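Local coordinates for Lmo2470 protein (Listeria monocytogenes EGD-e, PDB 5HL3) that binds calcium and, as a leucine-rich-repeat internalin of a bacterial pathogen, interacts with afadin and facilitates crossing of the basement membrane, at residues 107-111 and 154-158. Residue numbers count along the deposited sequence, not the author numbering.
Sequences PGRLT and SEMLI. With CA (calcium ion), chain B; CA (calcium ion), chain E.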
loop_
_atom_site.group_PDB
_atom_site.type_symbol
_atom_site.label_atom_id
_atom_site.label_comp_id
_atom_site.label_asym_id
_atom_site.label_seq_id
_atom_site.Cartn_x
_atom_site.Cartn_y
_atom_site.Cartn_z
ATOM N N PRO A 107 10.926 -0.746 14.921
ATOM C CA PRO A 107 11.174 0.691 14.969
ATOM C C PRO A 107 12.078 1.145 13.821
ATOM O O PRO A 107 12.897 0.346 13.305
ATOM C CB PRO A 107 11.870 0.902 16.293
ATOM C CG PRO A 107 11.593 -0.275 17.097
ATOM C CD PRO A 107 11.307 -1.426 16.171
ATOM N N GLY A 108 11.967 2.408 13.464
ATOM C CA GLY A 108 12.746 2.923 12.370
ATOM C C GLY A 108 12.113 2.551 11.037
ATOM O O GLY A 108 10.987 1.998 10.959
ATOM N N ARG A 109 12.856 2.874 9.989
ATOM C CA ARG A 109 12.393 2.691 8.634
ATOM C C ARG A 109 13.211 1.640 7.920
ATOM O O ARG A 109 14.408 1.818 7.753
ATOM C CB ARG A 109 12.583 4.040 7.925
ATOM C CG ARG A 109 11.847 4.195 6.639
ATOM C CD ARG A 109 11.484 5.651 6.444
ATOM N NE ARG A 109 12.576 6.396 5.864
ATOM C CZ ARG A 109 13.461 7.166 6.516
ATOM N NH1 ARG A 109 13.450 7.329 7.844
ATOM N NH2 ARG A 109 14.374 7.792 5.808
ATOM N N LEU A 110 12.572 0.531 7.514
ATOM C CA LEU A 110 13.256 -0.475 6.701
ATOM C C LEU A 110 14.559 -0.976 7.290
ATOM O O LEU A 110 15.533 -1.221 6.583
ATOM C CB LEU A 110 13.471 0.084 5.257
ATOM C CG LEU A 110 12.177 0.357 4.474
ATOM C CD1 LEU A 110 12.320 1.384 3.346
ATOM C CD2 LEU A 110 11.581 -0.958 3.950
ATOM N N THR A 111 14.587 -1.172 8.619
ATOM C CA THR A 111 15.822 -1.557 9.290
ATOM C C THR A 111 16.143 -3.042 9.166
ATOM O O THR A 111 17.255 -3.461 9.514
ATOM C CB THR A 111 15.744 -1.244 10.783
ATOM O OG1 THR A 111 14.619 -1.934 11.322
ATOM C CG2 THR A 111 15.605 0.276 11.017
ATOM N N SER A 154 3.123 -3.963 3.096
ATOM C CA SER A 154 3.308 -2.505 2.986
ATOM C C SER A 154 4.727 -2.112 3.378
ATOM O O SER A 154 5.290 -2.709 4.304
ATOM C CB SER A 154 2.314 -1.816 3.913
ATOM O OG SER A 154 2.499 -0.419 3.891
ATOM N N GLU A 155 5.309 -1.122 2.697
ATOM C CA GLU A 155 6.644 -0.582 3.071
ATOM C C GLU A 155 7.701 -1.670 3.089
ATOM O O GLU A 155 8.330 -1.952 4.121
ATOM C CB GLU A 155 6.618 0.179 4.403
ATOM C CG GLU A 155 7.844 1.073 4.527
ATOM C CD GLU A 155 7.907 1.849 5.790
ATOM O OE1 GLU A 155 7.809 1.263 6.880
ATOM O OE2 GLU A 155 8.126 3.075 5.705
HETATM N N MSE A 156 7.953 -2.226 1.913
HETATM C CA MSE A 156 8.940 -3.288 1.755
HETATM C C MSE A 156 9.855 -3.087 0.578
HETATM O O MSE A 156 10.587 -3.997 0.218
HETATM C CB MSE A 156 8.249 -4.666 1.596
HETATM C CG MSE A 156 7.349 -5.024 2.792
HETATM SE SE MSE A 156 6.729 -6.876 2.709
HETATM C CE MSE A 156 8.375 -7.720 3.309
ATOM N N LEU A 157 9.860 -1.876 -0.000
ATOM C CA LEU A 157 10.627 -1.572 -1.227
ATOM C C LEU A 157 10.327 -2.547 -2.387
ATOM O O LEU A 157 11.238 -3.001 -3.093
ATOM C CB LEU A 157 12.107 -1.440 -0.916
ATOM C CG LEU A 157 12.436 -0.207 -0.059
ATOM C CD1 LEU A 157 13.880 -0.304 0.364
ATOM C CD2 LEU A 157 12.187 1.084 -0.787
ATOM N N ILE A 158 9.040 -2.838 -2.582
ATOM C CA ILE A 158 8.634 -3.714 -3.656
ATOM C C ILE A 158 8.485 -2.903 -4.947
ATOM O O ILE A 158 7.810 -1.875 -4.961
ATOM C CB ILE A 158 7.321 -4.423 -3.307
ATOM C CG1 ILE A 158 7.581 -5.354 -2.117
ATOM C CG2 ILE A 158 6.813 -5.243 -4.507
ATOM C CD1 ILE A 158 6.340 -5.895 -1.449
HETATM CA CA CA B . 9.463 0.369 10.791
HETATM CA CA CA E . 12.745 -4.721 -3.858
HETATM O O HOH W 1 11.813 -0.840 10.505
HETATM O O HOH W 2 9.840 0.032 8.373
HETATM O O HOH W 3 8.191 2.040 9.522
HETATM O O HOH W 4 8.128 1.671 12.437
HETATM O O HOH W 5 13.085 -3.188 -5.659
HETATM O O HOH W 6 15.001 -4.380 -3.561
#
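A calcium ion joins these two loops through its water shell rather than by binding both directly. Gly-108 O ligates the chain B calcium at 2.2 Å, beside Asp-105 and Pro-106, whereas Glu-155 grips two of the metal's waters: its OE1 accepts from water 2 and from water 3, each at 2.8 Å. Water 2 in turn accepts from Leu-110 N (2.9 Å), so one calcium-bound water bridges the two segments. A carboxylate suits this second shell, since metal-polarised waters are good donors, and the extended t,t side chain of Glu-155 carries OE1 to them. Glycine fits the calcium loop because its backbone angles (80/-173) would jam a CB against the preceding carbonyl oxygen. Water 1, a further ligand, donates to Pro-107 O (3.2 Å) and is hydrogen-bonded to Thr-111 OG1 (3.1 Å), linking them across the turn. In the internalin leucine-rich-repeat domain, the loop of 107-111 follows strand 100-103, whereas that of 154-158 follows strand 150-152, two strands further along the parallel sheet, so the contact skips the intervening repeat. Most of the direct packing comes from Leu-110, whose branched, apolar side chain fills the gap between the backbones: CD2 lies 3.4 Å from Glu-155 O and 4.1 Å from Met-156 CA, while CD1 meets Leu-157 CG at 3.8 Å. The CA-to-CB bond of Met-156, a selenomethionine here, points away from 107-111, and its side chain packs on Met-130 and Leu-135. Leu-157 meets Leu-110 with its side chain and binds the chain E calcium through its carbonyl O at 2.4 Å, with Glu-162.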